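PDB 3EL6: erythromycin dehydratase from Saccharopolyspora erythraea, which probably removes water from a beta-hydroxyacyl chain during erythromycin polyketide assembly, leaving a carbon-carbon double bond, as the dehydratase domain of a modular synthase. Local coordinates for residues Ala67-Gly72 with Leu76-Val81; Gln198-Ala203 with Val233-Ser238. All blocks are in the same frame, centred on the assembly; numbering follows the deposited sequence.

Contact 1 (Ala67-Gly72 with Leu76-Val81); sequences AEHVVG and LVPGSV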
loop_
_atom_site.group_PDB
_atom_site.type_symbol
_atom_site.label_atom_id
_atom_site.label_comp_id
_atom_site.label_asym_id
_atom_site.label_seq_id
_atom_site.Cartn_x
_atom_site.Cartn_y
_atom_site.Cartn_z
ATOM N N ALA A 67 -20.255 -20.674 -5.745
ATOM C CA ALA A 67 -21.703 -20.776 -5.738
ATOM C C ALA A 67 -22.173 -21.986 -4.921
ATOM O O ALA A 67 -23.385 -22.113 -4.590
ATOM C CB ALA A 67 -22.202 -20.880 -7.191
ATOM N N GLU A 68 -21.240 -22.889 -4.583
ATOM C CA GLU A 68 -21.623 -24.157 -3.905
ATOM C C GLU A 68 -21.440 -24.196 -2.385
ATOM O O GLU A 68 -21.455 -25.271 -1.782
ATOM C CB GLU A 68 -20.899 -25.330 -4.576
ATOM C CG GLU A 68 -21.334 -25.454 -6.036
ATOM C CD GLU A 68 -21.135 -26.794 -6.656
ATOM O OE1 GLU A 68 -20.245 -27.559 -6.181
ATOM O OE2 GLU A 68 -21.840 -27.047 -7.687
ATOM N N HIS A 69 -21.290 -23.018 -1.762
ATOM C CA HIS A 69 -21.189 -22.911 -0.315
ATOM C C HIS A 69 -22.278 -21.978 0.155
ATOM O O HIS A 69 -22.034 -20.770 0.321
ATOM C CB HIS A 69 -19.804 -22.378 0.096
ATOM C CG HIS A 69 -19.595 -22.309 1.573
ATOM N ND1 HIS A 69 -19.793 -21.149 2.300
ATOM C CD2 HIS A 69 -19.195 -23.251 2.463
ATOM C CE1 HIS A 69 -19.528 -21.384 3.576
ATOM N NE2 HIS A 69 -19.162 -22.650 3.703
ATOM N N VAL A 70 -23.463 -22.542 0.410
ATOM C CA VAL A 70 -24.658 -21.734 0.698
ATOM C C VAL A 70 -25.110 -22.024 2.135
ATOM O O VAL A 70 -25.286 -23.181 2.517
ATOM C CB VAL A 70 -25.801 -22.080 -0.278
ATOM C CG1 VAL A 70 -27.102 -21.369 0.119
ATOM C CG2 VAL A 70 -25.412 -21.765 -1.667
ATOM N N VAL A 71 -25.290 -20.974 2.927
ATOM C CA VAL A 71 -25.624 -21.139 4.330
ATOM C C VAL A 71 -26.848 -20.296 4.647
ATOM O O VAL A 71 -26.847 -19.093 4.403
ATOM C CB VAL A 71 -24.449 -20.701 5.211
ATOM C CG1 VAL A 71 -24.801 -20.823 6.670
ATOM C CG2 VAL A 71 -23.240 -21.564 4.903
ATOM N N GLY A 72 -27.899 -20.950 5.140
ATOM C CA GLY A 72 -29.189 -20.295 5.353
ATOM C C GLY A 72 -29.655 -19.521 4.140
ATOM O O GLY A 72 -30.171 -18.419 4.275
ATOM N N LEU A 76 -22.269 -17.592 0.829
ATOM C CA LEU A 76 -21.275 -17.047 1.741
ATOM C C LEU A 76 -19.912 -17.515 1.301
ATOM O O LEU A 76 -19.693 -18.717 1.074
ATOM C CB LEU A 76 -21.526 -17.524 3.169
ATOM C CG LEU A 76 -22.843 -17.080 3.770
ATOM C CD1 LEU A 76 -22.751 -17.358 5.239
ATOM C CD2 LEU A 76 -23.060 -15.582 3.510
ATOM N N VAL A 77 -18.977 -16.578 1.164
ATOM C CA VAL A 77 -17.596 -16.965 0.920
ATOM C C VAL A 77 -17.090 -17.711 2.198
ATOM O O VAL A 77 -17.209 -17.213 3.348
ATOM C CB VAL A 77 -16.723 -15.709 0.655
ATOM C CG1 VAL A 77 -15.237 -16.097 0.511
ATOM C CG2 VAL A 77 -17.203 -15.028 -0.638
ATOM N N PRO A 78 -16.523 -18.899 2.009
ATOM C CA PRO A 78 -16.002 -19.630 3.163
ATOM C C PRO A 78 -14.812 -18.853 3.821
ATOM O O PRO A 78 -13.968 -18.265 3.128
ATOM C CB PRO A 78 -15.468 -20.923 2.570
ATOM C CG PRO A 78 -15.934 -20.968 1.138
ATOM C CD PRO A 78 -16.196 -19.542 0.721
ATOM N N GLY A 79 -14.797 -18.842 5.145
ATOM C CA GLY A 79 -13.671 -18.242 5.880
ATOM C C GLY A 79 -12.328 -18.747 5.438
ATOM O O GLY A 79 -11.312 -18.011 5.553
ATOM N N SER A 80 -12.267 -19.987 4.942
ATOM C CA SER A 80 -11.002 -20.550 4.505
ATOM C C SER A 80 -10.414 -19.791 3.328
ATOM O O SER A 80 -9.221 -19.823 3.120
ATOM C CB SER A 80 -11.196 -22.022 4.070
ATOM O OG SER A 80 -12.161 -22.036 3.034
ATOM N N VAL A 81 -11.242 -19.099 2.552
ATOM C CA VAL A 81 -10.705 -18.258 1.486
ATOM C C VAL A 81 -9.805 -17.145 2.099
ATOM O O VAL A 81 -8.738 -16.791 1.533
ATOM C CB VAL A 81 -11.880 -17.636 0.648
ATOM C CG1 VAL A 81 -11.389 -16.498 -0.304
ATOM C CG2 VAL A 81 -12.516 -18.803 -0.167
#
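With CG of His69 placed opposite its own backbone nitrogen (chi1 -177°), the imidazole lies beside the His69 carbonyl and is carried over to Leu76 and Pro78. Two restraints act on the ring. First, His69 ND1 donates to Leu76 O at 2.7 Å, with 150° at the hydrogen; the carbonyl oxygen sits near the ring edge, though the donor approaches it tilted out of the carbonyl plane. Second, Pro78 slides over one ring face: its CG lies 4.0 Å from the ring centroid of His69 and only 15° off the normal, a CH-pi contact displaced toward the rim, where Pro78 CG comes to 3.9 Å from His69 CG. Bonded at one edge and covered on one face, the imidazole has little freedom to rotate. Separately, the backbone bond from Leu76 N to His69 O, 3.2 Å, fixes the two main chains against each other. Two residues further along strand 69-71, Val71 CB meets Leu76 CD1 at 3.7 Å, closing an apolar patch next to the polar bonds. The rings of Phe197 and Tyr193 also meet the imidazole, and Pro78 itself touches Phe197 and Asp231 of helix 227-235. The sequence from His69 to Pro78 fits the HxxxGxxxxP motif of polyketide synthase dehydratases, whose histidine in relatives serves as the active-site base; the geometry is consistent with this being that site, just ahead of the long helix 79-93 of a hotdog fold.

Contact 2 (Gln198-Ala203 with Val233-Ser238); sequences QALRAA and VAQTLS
Leu200 meets both Gln235 and Thr236. Gln198 and Ala199 lead into it as a loop, and Ala199 pairs through its backbone with Ser215. Leu200 then opens strand 200-206, its CB directed toward segment 233-238. Its two methyls divide the work: Leu200 CD1 packs 3.8 Å from Gln235 OE1 and 4.0 Å from Gln235 CB, whereas Leu200 CD2 lies 3.8 Å from Thr236 CG2. No hydrogen bond joins the two segments directly. Polar groups are instead tied up nearby: Tyr183 OH bonds both Leu200 N and Gln235 OE1, bridging the segments, while Gln235 NE2 bonds Phe197 O and Asp231 OD2, which together should hold the amide's rotation. On Thr236 the hydroxyl sits between backbone N and carbonyl carbon (chi1 64°), where OG1 donates to Val233 O at 2.8 Å, which turns the methyl CG2 toward Leu200. Ser238 OG donates likewise to Gln235 O, 2.9 Å away. Val233 O and Gln235 O each also accept a backbone N-H, from Thr236 N and Ser238 N, so each oxygen is held by two bonds from one residue. Beyond Leu200, Arg201 and Ala202 both face Glu213 in a classic beta bulge. This is the packing of a hotdog helix, residues 227-235, against its curved sheet in the C-terminal half of the double hotdog; Asp231 and Gln235 fit the DxxxQ motif of the dehydratase active site.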
loop_
_atom_site.group_PDB
_atom_site.type_symbol
_atom_site.label_atom_id
_atom_site.label_comp_id
_atom_site.label_asym_id
_atom_site.label_seq_id
_atom_site.Cartn_x
_atom_site.Cartn_y
_atom_site.Cartn_z
ATOM N N GLN A 198 -17.956 -31.239 -1.133
ATOM C CA GLN A 198 -18.226 -32.523 -0.489
ATOM C C GLN A 198 -16.935 -33.324 -0.485
ATOM O O GLN A 198 -16.832 -34.425 -1.055
ATOM C CB GLN A 198 -19.367 -33.206 -1.248
ATOM C CG GLN A 198 -20.620 -32.407 -1.121
ATOM C CD GLN A 198 -21.786 -33.019 -1.851
ATOM O OE1 GLN A 198 -21.685 -34.161 -2.315
ATOM N NE2 GLN A 198 -22.874 -32.264 -1.996
ATOM N N ALA A 199 -15.926 -32.822 0.229
ATOM C CA ALA A 199 -14.572 -33.316 0.069
ATOM C C ALA A 199 -14.135 -34.251 1.206
ATOM O O ALA A 199 -13.005 -34.700 1.202
ATOM C CB ALA A 199 -13.560 -32.126 -0.035
ATOM N N LEU A 200 -15.008 -34.506 2.174
ATOM C CA LEU A 200 -14.724 -35.568 3.185
ATOM C C LEU A 200 -14.904 -36.927 2.493
ATOM O O LEU A 200 -16.020 -37.242 2.093
ATOM C CB LEU A 200 -15.689 -35.418 4.358
ATOM C CG LEU A 200 -15.491 -34.167 5.208
ATOM C CD1 LEU A 200 -16.658 -34.087 6.251
ATOM C CD2 LEU A 200 -14.182 -34.212 5.983
ATOM N N ARG A 201 -13.822 -37.636 2.218
ATOM C CA ARG A 201 -13.890 -38.872 1.399
ATOM C C ARG A 201 -14.019 -40.128 2.326
ATOM O O ARG A 201 -14.606 -41.169 1.942
ATOM C CB ARG A 201 -12.662 -39.016 0.524
ATOM C CG ARG A 201 -12.416 -37.850 -0.465
ATOM C CD ARG A 201 -13.564 -37.670 -1.528
ATOM N NE ARG A 201 -13.392 -36.331 -2.134
ATOM C CZ ARG A 201 -14.292 -35.692 -2.863
ATOM N NH1 ARG A 201 -15.395 -36.327 -3.264
ATOM N NH2 ARG A 201 -14.059 -34.434 -3.244
ATOM N N ALA A 202 -13.433 -40.044 3.521
ATOM C CA ALA A 202 -13.527 -41.158 4.508
ATOM C C ALA A 202 -13.254 -40.597 5.895
ATOM O O ALA A 202 -12.561 -39.570 6.004
ATOM C CB ALA A 202 -12.471 -42.230 4.161
ATOM N N ALA A 203 -13.834 -41.179 6.950
ATOM C CA ALA A 203 -13.554 -40.660 8.276
ATOM C C ALA A 203 -13.667 -41.792 9.311
ATOM O O ALA A 203 -14.393 -42.794 9.095
ATOM C CB ALA A 203 -14.542 -39.561 8.646
ATOM N N VAL A 233 -11.064 -29.533 5.300
ATOM C CA VAL A 233 -10.317 -29.830 6.547
ATOM C C VAL A 233 -11.041 -29.342 7.789
ATOM O O VAL A 233 -11.177 -30.089 8.758
ATOM C CB VAL A 233 -8.911 -29.204 6.505
ATOM C CG1 VAL A 233 -8.255 -29.264 7.855
ATOM C CG2 VAL A 233 -8.081 -29.904 5.450
ATOM N N ALA A 234 -11.518 -28.100 7.770
ATOM C CA ALA A 234 -12.330 -27.579 8.855
ATOM C C ALA A 234 -13.640 -28.324 9.017
ATOM O O ALA A 234 -14.219 -28.402 10.133
ATOM C CB ALA A 234 -12.594 -26.049 8.627
ATOM N N GLN A 235 -14.149 -28.872 7.915
ATOM C CA GLN A 235 -15.382 -29.685 8.034
ATOM C C GLN A 235 -15.234 -30.875 8.975
ATOM O O GLN A 235 -16.232 -31.360 9.469
ATOM C CB GLN A 235 -15.895 -30.159 6.680
ATOM C CG GLN A 235 -16.543 -29.088 5.799
ATOM C CD GLN A 235 -16.891 -29.708 4.448
ATOM O OE1 GLN A 235 -17.347 -30.850 4.415
ATOM N NE2 GLN A 235 -16.588 -29.003 3.335
ATOM N N THR A 236 -14.007 -31.315 9.237
ATOM C CA THR A 236 -13.852 -32.460 10.113
ATOM C C THR A 236 -14.423 -32.150 11.507
ATOM O O THR A 236 -14.754 -33.078 12.274
ATOM C CB THR A 236 -12.423 -32.952 10.206
ATOM O OG1 THR A 236 -11.615 -31.931 10.805
ATOM C CG2 THR A 236 -11.836 -33.282 8.782
ATOM N N LEU A 237 -14.517 -30.856 11.874
ATOM C CA LEU A 237 -15.041 -30.515 13.192
ATOM C C LEU A 237 -16.497 -30.933 13.337
ATOM O O LEU A 237 -16.986 -31.111 14.468
ATOM C CB LEU A 237 -14.911 -29.009 13.498
ATOM C CG LEU A 237 -13.554 -28.623 14.159
ATOM C CD1 LEU A 237 -12.375 -28.967 13.322
ATOM C CD2 LEU A 237 -13.496 -27.092 14.561
ATOM N N SER A 238 -17.207 -31.079 12.218
ATOM C CA SER A 238 -18.593 -31.509 12.274
ATOM C C SER A 238 -18.751 -32.996 12.638
ATOM O O SER A 238 -19.850 -33.429 13.003
ATOM C CB SER A 238 -19.319 -31.206 10.956
ATOM O OG SER A 238 -18.960 -32.154 9.940
#

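Overall arrangement
Both segments of contact 1 precede those of contact 2 in the chain. Helix 79-93 begins within contact 1 and helix 227-235 runs into contact 2, consistent with the two helices of a double hotdog, one contact in each half. Their centres are 15 Å apart and their nearest atoms about 6 Å, without touching; His69 CD2, for example, is 6.4 Å from Gln235 NE2. Phe197, Asp231 and Tyr193 connect the two, each meeting a side chain of contact 1 and accepting a hydrogen bond from a glutamine of contact 2. Together they outline a region consistent with the dehydratase active site between the halves.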